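Local coordinates for replication initiator A family protein (Staphylococcus aureus CA-347, PDB 4PT7) that initiates replication of staphylococcal multiresistance plasmids, assembling on the plasmid replication origin, probably through binding of origin DNA by a winged-helix domain, at the interface of chains A and B. Sequence-based numbering; all coordinates share one arbitrary frame. Chains: chain A/B, Replication initiator A family protein.

Contact 1: the interface of chains A and B. Residues chain A 8-9, 12-13, 15; chain B 115, 120, 123-124, 127.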
# COMPACT_ATOMS: atom_id res chain seq x y z
N VAL A 8 21.66 24.88 19.23
CA VAL A 8 20.21 25.00 19.30
C VAL A 8 19.56 24.31 18.09
O VAL A 8 18.49 23.72 18.21
CB VAL A 8 19.79 26.50 19.38
CG1 VAL A 8 20.17 27.21 18.09
CG2 VAL A 8 18.31 26.62 19.66
N GLN A 9 20.22 24.35 16.94
CA GLN A 9 19.67 23.71 15.76
C GLN A 9 19.58 22.19 15.95
O GLN A 9 18.62 21.56 15.53
CB GLN A 9 20.50 24.07 14.50
CG GLN A 9 22.02 24.06 14.69
CD GLN A 9 22.58 25.40 15.19
OE1 GLN A 9 23.82 25.50 15.33
NE2 GLN A 9 21.79 26.34 15.45
N TYR A 12 16.56 21.47 18.34
CA TYR A 12 15.24 21.48 17.74
C TYR A 12 15.12 20.41 16.66
O TYR A 12 14.05 19.90 16.39
CB TYR A 12 14.90 22.88 17.20
CG TYR A 12 14.43 23.81 18.29
CD1 TYR A 12 15.34 24.48 19.11
CD2 TYR A 12 13.07 24.01 18.54
CE1 TYR A 12 14.91 25.33 20.14
CE2 TYR A 12 12.63 24.85 19.57
CZ TYR A 12 13.56 25.51 20.36
OH TYR A 12 13.15 26.34 21.37
N LYS A 13 16.25 20.05 16.09
CA LYS A 13 16.31 19.02 15.07
C LYS A 13 15.94 17.67 15.71
O LYS A 13 15.37 16.79 15.05
CB LYS A 13 17.72 18.99 14.50
CG LYS A 13 17.86 18.31 13.19
CD LYS A 13 19.31 18.38 12.74
CE LYS A 13 19.75 19.80 12.45
NZ LYS A 13 21.08 19.77 11.81
N ARG A 15 13.66 17.02 18.03
CA ARG A 15 12.33 17.08 18.65
C ARG A 15 11.39 16.30 17.73
O ARG A 15 11.35 16.56 16.52
CB ARG A 15 11.85 18.52 18.77
CG ARG A 15 12.38 19.26 20.00
CD ARG A 15 11.63 20.56 20.16
NE ARG A 15 11.94 21.28 21.38
CZ ARG A 15 13.11 21.84 21.65
NH1 ARG A 15 14.09 21.75 20.77
NH2 ARG A 15 13.28 22.51 22.77
N VAL B 115 17.00 22.70 10.03
CA VAL B 115 16.17 23.53 10.90
C VAL B 115 16.57 24.99 10.73
O VAL B 115 17.74 25.33 10.85
CB VAL B 115 16.34 23.13 12.38
CG1 VAL B 115 15.36 23.91 13.23
CG2 VAL B 115 16.11 21.64 12.55
N ILE B 120 12.53 27.04 14.37
CA ILE B 120 12.76 27.20 15.80
C ILE B 120 11.59 27.99 16.38
O ILE B 120 10.93 27.55 17.33
CB ILE B 120 14.06 28.00 16.08
CG1 ILE B 120 15.26 27.33 15.41
CG2 ILE B 120 14.31 28.09 17.60
CD1 ILE B 120 15.57 25.96 15.93
N ILE B 123 8.26 26.00 16.27
CA ILE B 123 8.22 24.87 17.20
C ILE B 123 8.13 25.33 18.65
O ILE B 123 7.39 24.77 19.45
CB ILE B 123 9.47 23.98 17.03
CG1 ILE B 123 9.45 23.31 15.65
CG2 ILE B 123 9.51 22.93 18.14
CD1 ILE B 123 10.75 22.61 15.29
N GLU B 124 8.89 26.37 19.00
CA GLU B 124 8.89 26.90 20.35
C GLU B 124 7.51 27.41 20.73
O GLU B 124 7.01 27.14 21.82
CB GLU B 124 9.93 28.03 20.47
CG GLU B 124 10.13 28.54 21.88
CD GLU B 124 11.00 27.62 22.74
OE1 GLU B 124 10.78 26.38 22.72
OE2 GLU B 124 11.90 28.13 23.44
N GLU B 127 4.92 24.39 21.39
CA GLU B 127 5.02 23.66 22.64
C GLU B 127 4.90 24.56 23.87
O GLU B 127 5.00 24.09 25.01
CB GLU B 127 6.29 22.79 22.66
CG GLU B 127 7.52 23.45 22.14
CD GLU B 127 8.72 22.51 21.98
OE1 GLU B 127 9.86 22.99 22.16
OE2 GLU B 127 8.53 21.30 21.66
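A:Tyr12 reaches from the N-terminal helix 8-13 of one chain onto helix 117-126 of the other, where B:Ile120, B:Ile123 and B:Glu124 receive it. The apolar contacts come first. B:Ile120 crosses the tyrosine at about a right angle. Its CG2 sits over the ring face, 3.9 Å from the ring centroid of A:Tyr12, in a CH-pi contact. Its other branch ends in CD1, which packs on the root of the ring, 3.4 Å from A:Tyr12 CG. B:Ile123 CG2 comes in the ring plane, at the edge, 3.7 Å from A:Tyr12 CD2. B:Val115 adds CG2, which lies 3.6 Å from A:Lys13 CA.

One polar pair lies at the tip of the ring, the other alongside it. The phenol OH of A:Tyr12 is 2.7 Å from B:Glu124 OE1, with OE2 also near. It sits over the carboxylate face, so a hydrogen bond is likely but its exact geometry is doubtful. B:Glu124 CG is anti to the backbone N (chi1 -173°), and a bend at chi2 brings the carboxylate to the phenol. A:Arg15 NE makes a salt bridge with B:Glu127 OE1 at 2.8 Å. B:Glu127 OE1 uses its syn lone pair. It lies 38° out of the guanidinium plane, and the bond is bent, 123° at the hydrogen. A:Arg15 NH1 lies above the ring centre, opposite B:Ile120.

The site anchors the N-terminal helix to the partner's C-terminal helix, which would hold the pair together if it is the biological dimer.

Contact 2: the interface of chains A and B. Residues chain A 46, 49, 66, 70; chain B 126, 128-129, 131.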
# COMPACT_ATOMS: atom_id res chain seq x y z
N ARG A 46 0.93 16.89 23.19
CA ARG A 46 0.17 17.97 23.83
C ARG A 46 -0.09 17.72 25.31
O ARG A 46 -0.44 18.63 26.05
CB ARG A 46 -1.19 18.19 23.14
CG ARG A 46 -1.15 18.81 21.76
CD ARG A 46 -0.55 20.21 21.72
NE ARG A 46 -1.43 21.26 22.20
CZ ARG A 46 -1.44 22.49 21.70
NH1 ARG A 46 -0.62 22.81 20.70
NH2 ARG A 46 -2.24 23.42 22.20
N LEU A 49 1.36 20.21 27.52
CA LEU A 49 0.61 21.44 27.70
C LEU A 49 -0.58 21.22 28.62
O LEU A 49 -0.94 22.10 29.39
CB LEU A 49 0.17 22.00 26.35
CG LEU A 49 1.28 22.69 25.56
CD1 LEU A 49 0.82 22.97 24.15
CD2 LEU A 49 1.67 23.99 26.28
N TYR A 66 -9.96 21.18 24.71
CA TYR A 66 -9.86 22.04 23.54
C TYR A 66 -11.15 22.01 22.72
O TYR A 66 -11.82 20.99 22.64
CB TYR A 66 -8.71 21.57 22.64
CG TYR A 66 -7.33 21.74 23.21
CD1 TYR A 66 -6.52 20.63 23.48
CD2 TYR A 66 -6.79 23.01 23.41
CE1 TYR A 66 -5.21 20.78 23.92
CE2 TYR A 66 -5.48 23.17 23.86
CZ TYR A 66 -4.70 22.06 24.10
OH TYR A 66 -3.39 22.23 24.49
N LYS A 70 -10.14 24.33 17.77
CA LYS A 70 -8.78 24.41 18.30
C LYS A 70 -8.05 23.11 17.95
O LYS A 70 -6.86 23.12 17.64
CB LYS A 70 -8.81 24.63 19.81
CG LYS A 70 -7.43 24.68 20.47
CD LYS A 70 -6.56 25.78 19.89
CE LYS A 70 -5.18 25.77 20.51
NZ LYS A 70 -4.30 26.82 19.95
N GLU B 126 4.59 26.49 19.47
CA GLU B 126 3.62 25.41 19.59
C GLU B 126 3.71 24.67 20.92
O GLU B 126 2.69 24.34 21.52
CB GLU B 126 3.78 24.40 18.46
CG GLU B 126 3.34 24.90 17.09
CD GLU B 126 3.24 23.76 16.08
OE1 GLU B 126 2.44 22.83 16.32
OE2 GLU B 126 3.95 23.80 15.05
N ASN B 128 4.66 25.85 23.65
CA ASN B 128 4.47 26.79 24.75
C ASN B 128 3.09 27.40 24.63
O ASN B 128 2.79 28.42 25.26
CB ASN B 128 5.55 27.87 24.73
CG ASN B 128 6.86 27.38 25.30
OD1 ASN B 128 7.59 26.64 24.64
ND2 ASN B 128 7.15 27.77 26.53
N ASP B 129 2.25 26.77 23.83
CA ASP B 129 0.89 27.24 23.62
C ASP B 129 -0.03 26.89 24.79
O ASP B 129 -0.95 26.07 24.65
CB ASP B 129 0.35 26.66 22.31
CG ASP B 129 -1.06 27.14 21.99
OD1 ASP B 129 -1.40 28.28 22.35
OD2 ASP B 129 -1.83 26.37 21.36
N GLU B 131 -2.88 27.72 27.81
CA GLU B 131 -4.12 28.48 27.82
C GLU B 131 -3.93 29.77 28.62
O GLU B 131 -3.26 29.79 29.64
CB GLU B 131 -5.25 27.66 28.44
CG GLU B 131 -5.72 26.49 27.59
CD GLU B 131 -6.15 26.92 26.19
OE1 GLU B 131 -5.27 27.08 25.30
OE2 GLU B 131 -7.37 27.11 25.97
O HOH W 1 -3.12 24.76 25.54
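B:Asp129 meets A:Arg46 and A:Lys70 with one carboxylate oxygen, OD2, which takes a hydrogen bond and salt bridge from each. A:Lys70 arrives tip to tip, its NZ 2.9 Å from B:Asp129 OD2 on the syn lone pair. A:Arg46 NH2 is 3.1 Å from the same OD2 and meets it from above the carboxylate plane. This second bond is nearly straight (165° at the hydrogen) and lies close to the guanidinium plane. B:Asp129 CG is anti to the backbone N (chi1 -179°), which points the carboxylate at both bases. Two positive groups on one oxygen would favour the charged carboxylate.

A:Arg46 NE and NH2 grip the phenol oxygen of A:Tyr66 side-on, with NH2 2.8 Å from A:Tyr66 OH. A:Leu49 CD1 packs on one guanidinium face and lies 3.5 Å from B:Glu126 O. A:Leu49 CD2 is 3.7 Å from B:Asp129 C. Water 1 lies 2.8 Å from A:Tyr66 OH and 2.7 Å from B:Asp129 O, and it also bonds B:Glu131 OE1.

The site is a charged patch where the C-terminal tail of one chain appears to dock on the other. In the fold, A:Arg46 and A:Leu49 belong to helix 34-52, A:Lys70 to helix 68-75, and A:Tyr66 to the loop before the latter. The partner contributes the end of helix 117-126 and the segment that follows it.

Contact 3: the interface of chains A and B. Residues chain A 19, 24, 34, 38; chain B 34-35, 38.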
# COMPACT_ATOMS: atom_id res chain seq x y z
N ILE A 19 5.04 7.85 17.55
CA ILE A 19 3.93 6.98 17.23
C ILE A 19 4.24 5.60 17.78
O ILE A 19 5.31 5.05 17.52
CB ILE A 19 3.73 6.85 15.73
CG1 ILE A 19 3.55 8.23 15.10
CG2 ILE A 19 2.52 5.96 15.46
CD1 ILE A 19 3.36 8.18 13.59
N PHE A 24 1.71 -0.39 13.99
CA PHE A 24 2.11 -0.91 12.68
C PHE A 24 2.27 -2.42 12.67
O PHE A 24 2.65 -3.00 11.67
CB PHE A 24 3.43 -0.28 12.21
CG PHE A 24 3.38 1.22 12.10
CD1 PHE A 24 3.58 2.02 13.22
CD2 PHE A 24 3.12 1.83 10.87
CE1 PHE A 24 3.54 3.42 13.11
CE2 PHE A 24 3.08 3.22 10.76
CZ PHE A 24 3.29 4.01 11.88
N ASN A 34 -3.05 6.64 8.48
CA ASN A 34 -1.85 7.41 8.77
C ASN A 34 -2.20 8.69 9.52
O ASN A 34 -1.50 9.08 10.44
CB ASN A 34 -1.10 7.77 7.49
CG ASN A 34 -0.25 6.62 6.96
OD1 ASN A 34 0.27 6.70 5.85
ND2 ASN A 34 -0.10 5.57 7.75
N ILE A 38 -0.64 9.68 13.22
CA ILE A 38 0.05 10.95 13.38
C ILE A 38 -0.70 11.87 14.35
O ILE A 38 -0.09 12.54 15.17
CB ILE A 38 0.25 11.64 12.02
CG1 ILE A 38 1.21 10.81 11.16
CG2 ILE A 38 0.78 13.06 12.20
CD1 ILE A 38 1.52 11.42 9.81
N ASN B 34 2.34 11.88 4.27
CA ASN B 34 2.40 11.19 5.54
C ASN B 34 3.21 9.91 5.42
O ASN B 34 3.92 9.54 6.35
CB ASN B 34 0.99 10.88 6.05
CG ASN B 34 0.23 12.13 6.49
OD1 ASN B 34 0.83 13.11 6.94
ND2 ASN B 34 -1.09 12.09 6.39
N ASP B 35 3.10 9.22 4.28
CA ASP B 35 3.85 7.98 4.10
C ASP B 35 5.36 8.21 4.14
O ASP B 35 6.11 7.36 4.62
CB ASP B 35 3.44 7.28 2.80
CG ASP B 35 2.15 6.48 2.96
OD1 ASP B 35 1.99 5.81 4.00
OD2 ASP B 35 1.31 6.53 2.05
N ILE B 38 6.40 9.01 7.84
CA ILE B 38 6.40 7.77 8.61
C ILE B 38 7.57 6.88 8.18
O ILE B 38 8.33 6.39 9.02
CB ILE B 38 5.03 7.06 8.46
CG1 ILE B 38 3.98 7.85 9.24
CG2 ILE B 38 5.11 5.63 8.95
CD1 ILE B 38 2.56 7.40 9.02
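The side-chain amide of A:Asn34 carries B:Ile38 on one face and, in a doubtful pairing, B:Asp35 at its modelled oxygen. B:Ile38 CD1 sits almost straight above the amide carbon, 3.6 Å from A:Asn34 CG. The B:Asp35 carboxylate is turned 81° from the amide plane. A:Asn34 OD1 is modelled 2.7 Å from B:Asp35 OD1, and two acceptors would clash. The amide may be built the wrong way round: B:Asn34 has its OD1 and ND2 in roughly swapped places, and an exchange in A:Asn34 would present ND2 to B:Asp35 OD1.

The amide of B:Asn34 is similarly covered, but toward its oxygen and at more of a tilt. A:Ile38 CD1 lies 3.4 Å from B:Asn34 OD1. In both isoleucines CG1 is anti to the carbonyl carbon and the chain then runs extended (chi2 172° in B:Ile38), which carries CD1 across to the facing amide.

The A:Phe24 ring meets the other branch of B:Ile38. CG2 packs beside the CE2 and CZ side of the ring, off its plane, 3.6 Å from A:Phe24 CE2. B:Ile38 thus spans an amide and an aromatic ring of the partner with its two branches.

The two asparagines open helix 34-52 in each chain, so the helix starts pair near the two-fold axis, probably as the core of the dimer. There A:Asn34 CB and B:Asn34 CB are 4.0 Å apart.

Contacts 1 and 2 have C-alpha centres about 16 Å apart. Contact 3 lies about 21 Å from contact 1 and about 22 Å from contact 2. Helix 117-126 of chain B and the tail after it serve contacts 1 and 2. Helix 34-52 of chain A serves contacts 2 and 3, with its start at contact 3. A:Arg15 of contact 1 leads directly into strand 16-20, which holds A:Ile19 of contact 3. The two-fold repeats all three, so the terminal helices wrap the partner around a central pairing. The deposited assembly holds four copies, and this pair is probably its dimeric unit.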